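PDB 1W7C: lysyl oxidase from Pichia pastoris, which probably oxidises primary amines, including lysine side chains, to aldehydes with a copper ion and a topaquinone cofactor. Local coordinates for residues F51-L56 / F89-E94; R366-P371 / N394-Y399; E562-G567 / Y680-N685. All coordinates share one frame; numbering follows the deposited sequence.

Contact 1 of 3, residues F51-L56 / F89-E94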
loop_
_atom_site.group_PDB
_atom_site.type_symbol
_atom_site.label_atom_id
_atom_site.label_comp_id
_atom_site.label_asym_id
_atom_site.label_seq_id
_atom_site.Cartn_x
_atom_site.Cartn_y
_atom_site.Cartn_z
ATOM N N PHE A 51 38.591 9.392 31.281
ATOM C CA PHE A 51 39.258 8.717 32.386
ATOM C C PHE A 51 38.380 8.660 33.634
ATOM O O PHE A 51 38.777 8.103 34.666
ATOM C CB PHE A 51 40.596 9.401 32.661
ATOM C CG PHE A 51 41.527 9.350 31.484
ATOM C CD1 PHE A 51 41.577 10.413 30.588
ATOM C CD2 PHE A 51 42.282 8.204 31.210
ATOM C CE1 PHE A 51 42.405 10.376 29.485
ATOM C CE2 PHE A 51 43.095 8.143 30.086
ATOM C CZ PHE A 51 43.168 9.232 29.225
ATOM N N SER A 52 37.178 9.240 33.524
ATOM C CA SER A 52 36.163 9.157 34.568
ATOM C C SER A 52 35.334 7.895 34.439
ATOM O O SER A 52 35.397 7.195 33.429
ATOM C CB SER A 52 35.173 10.327 34.467
ATOM O OG SER A 52 35.773 11.583 34.320
ATOM N N ASN A 53 34.517 7.640 35.455
ATOM C CA ASN A 53 33.387 6.718 35.325
ATOM C C ASN A 53 32.126 7.532 35.360
ATOM O O ASN A 53 32.022 8.466 36.153
ATOM C CB ASN A 53 33.309 5.714 36.479
ATOM C CG ASN A 53 34.635 5.070 36.805
ATOM O OD1 ASN A 53 35.396 4.690 35.919
ATOM N ND2 ASN A 53 34.901 4.897 38.107
ATOM N N TYR A 54 31.154 7.177 34.534
ATOM C CA TYR A 54 29.876 7.877 34.550
ATOM C C TYR A 54 28.764 7.002 34.023
ATOM O O TYR A 54 28.993 6.077 33.272
ATOM C CB TYR A 54 29.931 9.176 33.764
ATOM C CG TYR A 54 30.421 9.057 32.336
ATOM C CD1 TYR A 54 29.550 8.824 31.296
ATOM C CD2 TYR A 54 31.762 9.208 32.040
ATOM C CE1 TYR A 54 29.999 8.740 29.983
ATOM C CE2 TYR A 54 32.247 9.105 30.727
ATOM C CZ TYR A 54 31.360 8.887 29.708
ATOM O OH TYR A 54 31.861 8.798 28.428
ATOM N N VAL A 55 27.543 7.305 34.438
ATOM C CA VAL A 55 26.397 6.507 34.035
ATOM C C VAL A 55 25.754 7.068 32.752
ATOM O O VAL A 55 25.441 8.268 32.663
ATOM C CB VAL A 55 25.345 6.456 35.183
ATOM C CG1 VAL A 55 24.105 5.637 34.793
ATOM C CG2 VAL A 55 25.968 5.870 36.440
ATOM N N LEU A 56 25.505 6.194 31.788
ATOM C CA LEU A 56 24.782 6.605 30.577
ATOM C C LEU A 56 23.282 6.360 30.663
ATOM O O LEU A 56 22.494 7.284 30.503
ATOM C CB LEU A 56 25.317 5.899 29.316
ATOM C CG LEU A 56 26.625 6.349 28.726
ATOM C CD1 LEU A 56 27.770 5.735 29.501
ATOM C CD2 LEU A 56 26.674 5.943 27.244
ATOM N N PHE A 89 33.331 3.057 32.339
ATOM C CA PHE A 89 34.438 2.970 33.289
ATOM C C PHE A 89 35.760 3.369 32.652
ATOM O O PHE A 89 36.306 2.624 31.815
ATOM C CB PHE A 89 34.565 1.558 33.847
ATOM C CG PHE A 89 33.424 1.164 34.745
ATOM C CD1 PHE A 89 32.375 0.414 34.251
ATOM C CD2 PHE A 89 33.375 1.582 36.062
ATOM C CE1 PHE A 89 31.321 0.061 35.050
ATOM C CE2 PHE A 89 32.322 1.214 36.881
ATOM C CZ PHE A 89 31.293 0.441 36.368
ATOM N N GLY A 90 36.298 4.509 33.108
ATOM C CA GLY A 90 37.574 5.007 32.649
ATOM C C GLY A 90 38.676 4.946 33.691
ATOM O O GLY A 90 39.801 5.254 33.372
ATOM N N GLU A 91 38.359 4.500 34.904
ATOM C CA GLU A 91 39.313 4.502 36.003
ATOM C C GLU A 91 40.461 3.517 35.818
ATOM O O GLU A 91 41.489 3.626 36.491
ATOM C CB GLU A 91 38.591 4.201 37.334
ATOM C CG GLU A 91 38.056 2.766 37.439
ATOM C CD GLU A 91 37.490 2.427 38.796
ATOM O OE1 GLU A 91 36.920 3.327 39.445
ATOM O OE2 GLU A 91 37.609 1.244 39.201
ATOM N N GLY A 92 40.278 2.538 34.945
ATOM C CA GLY A 92 41.310 1.556 34.667
ATOM C C GLY A 92 42.342 1.969 33.624
ATOM O O GLY A 92 42.328 3.073 33.078
ATOM N N GLU A 93 43.251 1.048 33.363
ATOM C CA GLU A 93 44.311 1.240 32.372
ATOM C C GLU A 93 43.737 1.443 30.974
ATOM O O GLU A 93 44.315 2.167 30.153
ATOM C CB GLU A 93 45.271 0.036 32.384
ATOM C CG GLU A 93 46.065 -0.108 33.668
ATOM C CD GLU A 93 47.427 -0.733 33.438
ATOM O OE1 GLU A 93 47.955 -0.593 32.312
ATOM O OE2 GLU A 93 47.966 -1.359 34.378
ATOM N N GLU A 94 42.597 0.802 30.719
ATOM C CA GLU A 94 41.833 0.999 29.493
ATOM C C GLU A 94 40.373 1.262 29.827
ATOM O O GLU A 94 39.839 0.725 30.811
ATOM C CB GLU A 94 41.960 -0.215 28.576
ATOM C CG GLU A 94 43.408 -0.630 28.235
ATOM C CD GLU A 94 44.202 0.426 27.461
ATOM O OE1 GLU A 94 45.454 0.308 27.400
ATOM O OE2 GLU A 94 43.603 1.374 26.910
#

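Contact 2 of 3, residues R366-P371 / N394-Y399. With NAG (2-acetamido-2-deoxy-beta-D-glucopyranose), chain T.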
loop_
_atom_site.group_PDB
_atom_site.type_symbol
_atom_site.label_atom_id
_atom_site.label_comp_id
_atom_site.label_asym_id
_atom_site.label_seq_id
_atom_site.Cartn_x
_atom_site.Cartn_y
_atom_site.Cartn_z
ATOM N N ARG A 366 13.079 11.682 21.461
ATOM C CA ARG A 366 12.850 12.814 20.569
ATOM C C ARG A 366 11.708 13.690 21.058
ATOM O O ARG A 366 11.651 14.040 22.257
ATOM C CB ARG A 366 12.719 12.285 19.119
ATOM C CG ARG A 366 13.930 11.443 18.710
ATOM C CD ARG A 366 15.239 12.240 18.680
ATOM N NE ARG A 366 16.368 11.353 18.645
ATOM C CZ ARG A 366 17.628 11.781 18.604
ATOM N NH1 ARG A 366 17.905 13.073 18.424
ATOM N NH2 ARG A 366 18.593 10.926 18.738
ATOM N N PHE A 367 10.839 14.135 20.154
ATOM C CA PHE A 367 9.952 15.263 20.437
ATOM C C PHE A 367 8.505 14.843 20.579
ATOM O O PHE A 367 8.123 13.753 20.184
ATOM C CB PHE A 367 9.988 16.281 19.294
ATOM C CG PHE A 367 11.348 16.853 18.992
ATOM C CD1 PHE A 367 12.199 16.225 18.084
ATOM C CD2 PHE A 367 11.730 18.082 19.534
ATOM C CE1 PHE A 367 13.425 16.773 17.771
ATOM C CE2 PHE A 367 12.962 18.645 19.219
ATOM C CZ PHE A 367 13.806 18.001 18.330
ATOM N N SER A 368 7.690 15.749 21.105
ATOM C CA SER A 368 6.237 15.560 21.209
ATOM C C SER A 368 5.579 15.607 19.816
ATOM O O SER A 368 6.113 16.216 18.875
ATOM C CB SER A 368 5.621 16.661 22.077
ATOM O OG SER A 368 6.084 16.600 23.402
ATOM N N LEU A 369 4.395 15.006 19.732
ATOM C CA LEU A 369 3.492 15.109 18.582
ATOM C C LEU A 369 2.778 16.465 18.593
ATOM O O LEU A 369 2.430 16.981 19.640
ATOM C CB LEU A 369 2.453 13.981 18.641
ATOM C CG LEU A 369 2.987 12.585 18.473
ATOM C CD1 LEU A 369 2.030 11.557 19.042
ATOM C CD2 LEU A 369 3.281 12.317 17.042
ATOM N N VAL A 370 2.541 17.006 17.400
ATOM C CA VAL A 370 1.791 18.269 17.214
ATOM C C VAL A 370 0.320 17.933 17.099
ATOM O O VAL A 370 -0.107 17.345 16.105
ATOM C CB VAL A 370 2.259 19.006 15.973
ATOM C CG1 VAL A 370 1.452 20.269 15.791
ATOM C CG2 VAL A 370 3.810 19.285 16.061
ATOM N N PRO A 371 -0.476 18.308 18.096
ATOM C CA PRO A 371 -1.908 18.013 18.054
ATOM C C PRO A 371 -2.580 18.548 16.788
ATOM O O PRO A 371 -2.213 19.616 16.280
ATOM C CB PRO A 371 -2.468 18.750 19.310
ATOM C CG PRO A 371 -1.298 18.769 20.242
ATOM C CD PRO A 371 -0.120 19.016 19.352
ATOM N N ASN A 394 10.665 13.283 30.990
ATOM C CA ASN A 394 9.256 13.008 30.864
ATOM C C ASN A 394 8.802 13.610 29.543
ATOM O O ASN A 394 8.927 14.819 29.329
ATOM C CB ASN A 394 8.536 13.687 32.020
ATOM C CG ASN A 394 7.367 12.915 32.546
ATOM O OD1 ASN A 394 7.246 11.715 32.362
ATOM N ND2 ASN A 394 6.528 13.624 33.291
ATOM N N ARG A 395 8.203 12.806 28.683
ATOM C CA ARG A 395 7.793 13.260 27.361
ATOM C C ARG A 395 6.300 13.147 27.197
ATOM O O ARG A 395 5.755 12.070 27.019
ATOM C CB ARG A 395 8.476 12.418 26.287
ATOM C CG ARG A 395 9.849 12.831 25.979
ATOM C CD ARG A 395 10.472 12.163 24.752
ATOM N NE ARG A 395 11.885 12.464 24.777
ATOM C CZ ARG A 395 12.746 11.905 25.602
ATOM N NH1 ARG A 395 12.379 10.878 26.358
ATOM N NH2 ARG A 395 14.017 12.297 25.588
ATOM N N THR A 396 5.624 14.277 27.293
ATOM C CA THR A 396 4.194 14.312 27.051
ATOM C C THR A 396 3.990 14.268 25.536
ATOM O O THR A 396 4.905 14.506 24.723
ATOM C CB THR A 396 3.544 15.556 27.643
ATOM O OG1 THR A 396 4.068 16.699 26.987
ATOM C CG2 THR A 396 3.919 15.671 29.138
ATOM N N LEU A 397 2.783 13.900 25.168
ATOM C CA LEU A 397 2.394 13.796 23.765
ATOM C C LEU A 397 3.378 12.903 22.985
ATOM O O LEU A 397 3.711 13.148 21.827
ATOM C CB LEU A 397 2.225 15.178 23.138
ATOM C CG LEU A 397 0.926 15.976 23.485
ATOM C CD1 LEU A 397 0.431 15.974 24.914
ATOM C CD2 LEU A 397 1.096 17.341 22.916
ATOM N N SER A 398 3.825 11.825 23.633
ATOM C CA SER A 398 4.832 10.937 23.082
ATOM C C SER A 398 4.287 9.956 22.030
ATOM O O SER A 398 4.951 9.689 21.035
ATOM C CB SER A 398 5.478 10.141 24.225
ATOM O OG SER A 398 6.443 9.240 23.751
ATOM N N TYR A 399 3.103 9.430 22.276
ATOM C CA TYR A 399 2.394 8.657 21.282
ATOM C C TYR A 399 0.932 8.977 21.360
ATOM O O TYR A 399 0.459 9.505 22.356
ATOM C CB TYR A 399 2.695 7.157 21.371
ATOM C CG TYR A 399 2.193 6.427 22.608
ATOM C CD1 TYR A 399 0.966 5.803 22.609
ATOM C CD2 TYR A 399 2.971 6.315 23.732
ATOM C CE1 TYR A 399 0.531 5.066 23.700
ATOM C CE2 TYR A 399 2.552 5.574 24.840
ATOM C CZ TYR A 399 1.322 4.952 24.819
ATOM O OH TYR A 399 0.882 4.217 25.896
HETATM C C1 NAG T . 5.271 13.001 33.620
HETATM C C2 NAG T . 5.250 13.299 35.134
HETATM C C3 NAG T . 3.917 12.905 35.759
HETATM C C4 NAG T . 2.782 13.591 35.011
HETATM C C5 NAG T . 2.918 13.335 33.497
HETATM C C6 NAG T . 1.853 14.106 32.710
HETATM C C7 NAG T . 7.244 13.358 36.520
HETATM C C8 NAG T . 7.876 12.651 37.682
HETATM N N2 NAG T . 6.341 12.651 35.838
HETATM O O3 NAG T . 3.856 13.282 37.124
HETATM O O4 NAG T . 1.541 13.140 35.523
HETATM O O5 NAG T . 4.199 13.752 33.066
HETATM O O6 NAG T . 2.145 15.489 32.777
HETATM O O7 NAG T . 7.563 14.518 36.246
HETATM O O HOH W 1 5.026 18.885 24.503
#

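Contact 3 of 3, residues E562-G567 / Y680-N685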
loop_
_atom_site.group_PDB
_atom_site.type_symbol
_atom_site.label_atom_id
_atom_site.label_comp_id
_atom_site.label_asym_id
_atom_site.label_seq_id
_atom_site.Cartn_x
_atom_site.Cartn_y
_atom_site.Cartn_z
ATOM N N GLU A 562 -3.241 -26.764 16.668
ATOM C CA GLU A 562 -4.640 -26.312 16.663
ATOM C C GLU A 562 -5.101 -26.125 15.211
ATOM O O GLU A 562 -4.368 -25.573 14.376
ATOM C CB GLU A 562 -4.823 -24.967 17.420
ATOM C CG GLU A 562 -4.445 -24.989 18.902
ATOM C CD GLU A 562 -4.999 -23.826 19.709
ATOM O OE1 GLU A 562 -4.766 -23.808 20.937
ATOM O OE2 GLU A 562 -5.694 -22.977 19.137
ATOM N N THR A 563 -6.308 -26.592 14.916
ATOM C CA THR A 563 -6.923 -26.413 13.605
ATOM C C THR A 563 -8.271 -25.755 13.747
ATOM O O THR A 563 -8.854 -25.767 14.832
ATOM C CB THR A 563 -7.093 -27.774 12.894
ATOM O OG1 THR A 563 -7.930 -28.636 13.685
ATOM C CG2 THR A 563 -5.770 -28.517 12.734
ATOM N N ASN A 564 -8.787 -25.236 12.637
ATOM C CA ASN A 564 -10.178 -24.833 12.577
ATOM C C ASN A 564 -11.057 -26.048 12.263
ATOM O O ASN A 564 -10.565 -27.207 12.254
ATOM C CB ASN A 564 -10.392 -23.618 11.646
ATOM C CG ASN A 564 -10.374 -23.948 10.174
ATOM O OD1 ASN A 564 -10.208 -25.104 9.758
ATOM N ND2 ASN A 564 -10.539 -22.907 9.355
ATOM N N SER A 565 -12.354 -25.803 12.114
ATOM C CA SER A 565 -13.319 -26.900 12.035
ATOM C C SER A 565 -13.169 -27.730 10.772
ATOM O O SER A 565 -13.681 -28.842 10.713
ATOM C CB SER A 565 -14.748 -26.371 12.153
ATOM O OG SER A 565 -14.931 -25.787 13.421
ATOM N N PHE A 566 -12.466 -27.197 9.774
ATOM C CA PHE A 566 -12.278 -27.893 8.496
ATOM C C PHE A 566 -10.904 -28.521 8.345
ATOM O O PHE A 566 -10.539 -28.973 7.273
ATOM C CB PHE A 566 -12.643 -26.943 7.357
ATOM C CG PHE A 566 -13.933 -26.265 7.608
ATOM C CD1 PHE A 566 -13.979 -24.924 7.938
ATOM C CD2 PHE A 566 -15.098 -27.004 7.693
ATOM C CE1 PHE A 566 -15.153 -24.325 8.290
ATOM C CE2 PHE A 566 -16.303 -26.392 8.052
ATOM C CZ PHE A 566 -16.325 -25.050 8.327
ATOM N N GLY A 567 -10.170 -28.594 9.448
ATOM C CA GLY A 567 -8.919 -29.324 9.496
ATOM C C GLY A 567 -7.695 -28.507 9.142
ATOM O O GLY A 567 -6.602 -29.020 9.150
ATOM N N TYR A 680 -7.611 -18.980 10.744
ATOM C CA TYR A 680 -7.439 -18.796 12.174
ATOM C C TYR A 680 -8.784 -19.000 12.890
ATOM O O TYR A 680 -8.823 -19.442 14.038
ATOM C CB TYR A 680 -6.884 -17.392 12.447
ATOM C CG TYR A 680 -6.626 -17.119 13.902
ATOM C CD1 TYR A 680 -5.535 -17.673 14.539
ATOM C CD2 TYR A 680 -7.480 -16.288 14.643
ATOM C CE1 TYR A 680 -5.297 -17.443 15.863
ATOM C CE2 TYR A 680 -7.243 -16.053 15.948
ATOM C CZ TYR A 680 -6.166 -16.618 16.566
ATOM O OH TYR A 680 -5.994 -16.366 17.897
ATOM N N PHE A 681 -9.869 -18.652 12.212
ATOM C CA PHE A 681 -11.232 -18.944 12.599
ATOM C C PHE A 681 -11.875 -19.855 11.550
ATOM O O PHE A 681 -11.262 -20.187 10.537
ATOM C CB PHE A 681 -12.022 -17.641 12.739
ATOM C CG PHE A 681 -11.460 -16.654 13.752
ATOM C CD1 PHE A 681 -11.439 -16.935 15.116
ATOM C CD2 PHE A 681 -11.046 -15.380 13.339
ATOM C CE1 PHE A 681 -10.953 -16.013 16.013
ATOM C CE2 PHE A 681 -10.590 -14.435 14.264
ATOM C CZ PHE A 681 -10.563 -14.751 15.586
ATOM N N ASP A 682 -13.140 -20.196 11.747
ATOM C CA ASP A 682 -13.933 -20.846 10.731
ATOM C C ASP A 682 -14.487 -19.882 9.678
ATOM O O ASP A 682 -14.913 -20.315 8.611
ATOM C CB ASP A 682 -15.112 -21.582 11.377
ATOM C CG ASP A 682 -14.705 -22.785 12.175
ATOM O OD1 ASP A 682 -13.555 -23.249 12.062
ATOM O OD2 ASP A 682 -15.559 -23.345 12.906
ATOM N N SER A 683 -14.488 -18.599 9.995
ATOM C CA SER A 683 -15.079 -17.584 9.157
ATOM C C SER A 683 -14.426 -16.230 9.454
ATOM O O SER A 683 -13.658 -16.069 10.412
ATOM C CB SER A 683 -16.590 -17.520 9.405
ATOM O OG SER A 683 -16.851 -17.181 10.757
ATOM N N GLU A 684 -14.803 -15.254 8.649
ATOM C CA GLU A 684 -14.325 -13.880 8.775
ATOM C C GLU A 684 -15.039 -13.213 9.970
ATOM O O GLU A 684 -16.270 -13.227 10.091
ATOM C CB GLU A 684 -14.595 -13.193 7.449
ATOM C CG GLU A 684 -14.061 -11.791 7.302
ATOM C CD GLU A 684 -14.962 -10.751 7.936
ATOM O OE1 GLU A 684 -16.201 -10.744 7.673
ATOM O OE2 GLU A 684 -14.422 -9.914 8.680
ATOM N N ASN A 685 -14.258 -12.621 10.875
ATOM C CA ASN A 685 -14.748 -12.273 12.200
ATOM C C ASN A 685 -15.120 -10.814 12.486
ATOM O O ASN A 685 -15.400 -10.454 13.626
ATOM C CB ASN A 685 -13.800 -12.820 13.284
ATOM C CG ASN A 685 -14.303 -14.100 13.909
ATOM O OD1 ASN A 685 -14.568 -14.137 15.087
ATOM N ND2 ASN A 685 -14.434 -15.161 13.106
#

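Contact 1 of 3, residues F51-L56 / F89-E94
Asn53 crosses Phe89 obliquely, its CG 3.8 Å from Phe89 CD2 and the amide and ring planes 58° apart, and its two ends bond to Gly90 and Glu91. Its OD1 accepts two backbone N-H groups in succession: Gly90 N at 3.0 Å, in the carbonyl plane, and Glu91 N at 3.1 Å, tilted somewhat from it. The other end of the amide, Asn53 ND2, gives a fairly straight bond of 2.9 Å to Glu91 OE1, reaching the carboxylate from above its plane. Glu91 CG lies between its own N and carbonyl carbon (chi1 68°), and the chain beyond crosses the amide obliquely, the planes 53° apart. With both ends gripped, the flip of the carboxamide is fixed; ND2 has a further acceptor in Asn41 O.

The site is where strand 53-61 enters the antiparallel sheet of the N2 domain beside the end of strand 82-89, just before the chain turns toward strand 96-103. Gly90 N also makes a weak, bent bond to Ser52 O. Gly90 O, 3.3 Å from Phe51 O, is taken up by Arg218 NH1, whose side chain also touches Phe51.

Contact 2 of 3, residues R366-P371 / N394-Y399
Ser368 and Leu369 meet Thr396 and Leu397 where strand 391-405 of the copper amine oxidase enzyme domain turns a corner, and the loop 366-371 is hydrogen-bonded at two points to that corner and at a third to Arg395 just before it. A nearly straight bond runs backbone to backbone, Leu369 N to Leu397 O at 2.9 Å. Ser368 OG, set beside its own backbone N and anti to the carbonyl carbon (chi1 -64°), donates to Thr396 O at 2.7 Å from above the carbonyl plane. A water gives a proton to this same hydroxyl and lies at weak range from Thr396 OG1. Earlier in both segments, the extended chain of Arg395 brings NE 3.0 Å from Arg366 O, which lies at the edge of the guanidinium near its plane, while NH1 turns to Thr386 OG1.

The apolar contact is Leu397 CD2 with Pro371 CG, 3.9 Å, the side chains crossing at about a right angle; Leu369 CD1 lies against the backbone at Tyr399 C, 3.6 Å. Just past the corner, Ser398 and Tyr399 both face Phe382 in a classic beta bulge. Phe367 and Val370 also pack on Thr414 and Ile421 of the second subunit.

Asn394 carries an N-linked sugar through ND2; Lys26 and Thr383 lie next to it, and Thr396 CG2 is 4.1 Å from its O6. All three acceptors are backbone carbonyls: Ser368 OG and Leu369 N tie the loop to the corner's main chain, and Arg395 NE holds the loop's own.

Contact 3 of 3, residues E562-G567 / Y680-N685
A type I beta turn, Asn564 to Gly567, overlapped by an Asx turn at Asn564, forms the hairpin tip that joins strand 562-563 to strand 569-576, and the loop 680-685 docks against it. Within the tip, Asn564 OD1 accepts from Phe566 N at 3.1 Å, the donor standing above the carbonyl plane, and from Asn568 N as well. With CG between the backbone N and the carbonyl carbon (chi1 77°), the same amide also reaches the loop: ND2 gives a nearly straight bond of 3.1 Å to Phe681 O, which lies in the amide plane.

Asp682 supplies the second link. Its carboxylate takes Ser565 with both oxygens, each on its syn side: Ser565 N donates to OD1 at 2.8 Å and Ser565 OG to OD2 at 2.6 Å. The amide of Asn564 and the carboxylate are turned 69° apart, with Asn564 CB 3.2 Å from Asp682 OD1. Phe566 CE1 is 4.1 Å from Asp682 CB, and Asp682 O lies at the ring edge near its plane; the ring also meets His480 of the second subunit. In the loop itself, Phe681 is sandwiched, Tyr680 CD2 over the centre of one face and Asn685 CG over the opposite face, offset toward the rim.

The paired N-H and O-H donors of Ser565 fix the rotation of the carboxylate and would be expected to spread and stabilise its negative charge, with no cationic side chain in the contact itself.

From the N terminus, contact 1 comes first, closing a loop of 32 residues that holds helix 65-73 and much of strands 53-61 and 82-89, all in the N2 domain. Contact 2 follows in the enzyme domain, closing a shorter loop around strand 380-388. Contact 3 is the longest closure: 112 residues separate the hairpin tip 562-567 from the loop 680-685 that leads to strand 692-697. The three follow in series, neither nested nor crossed. Contacts 1 and 3 lie on opposite sides of the chain's centre, their own centres about 58 Å apart. Contacts 2 and 3, centres about 41 Å apart, both also touch the second subunit.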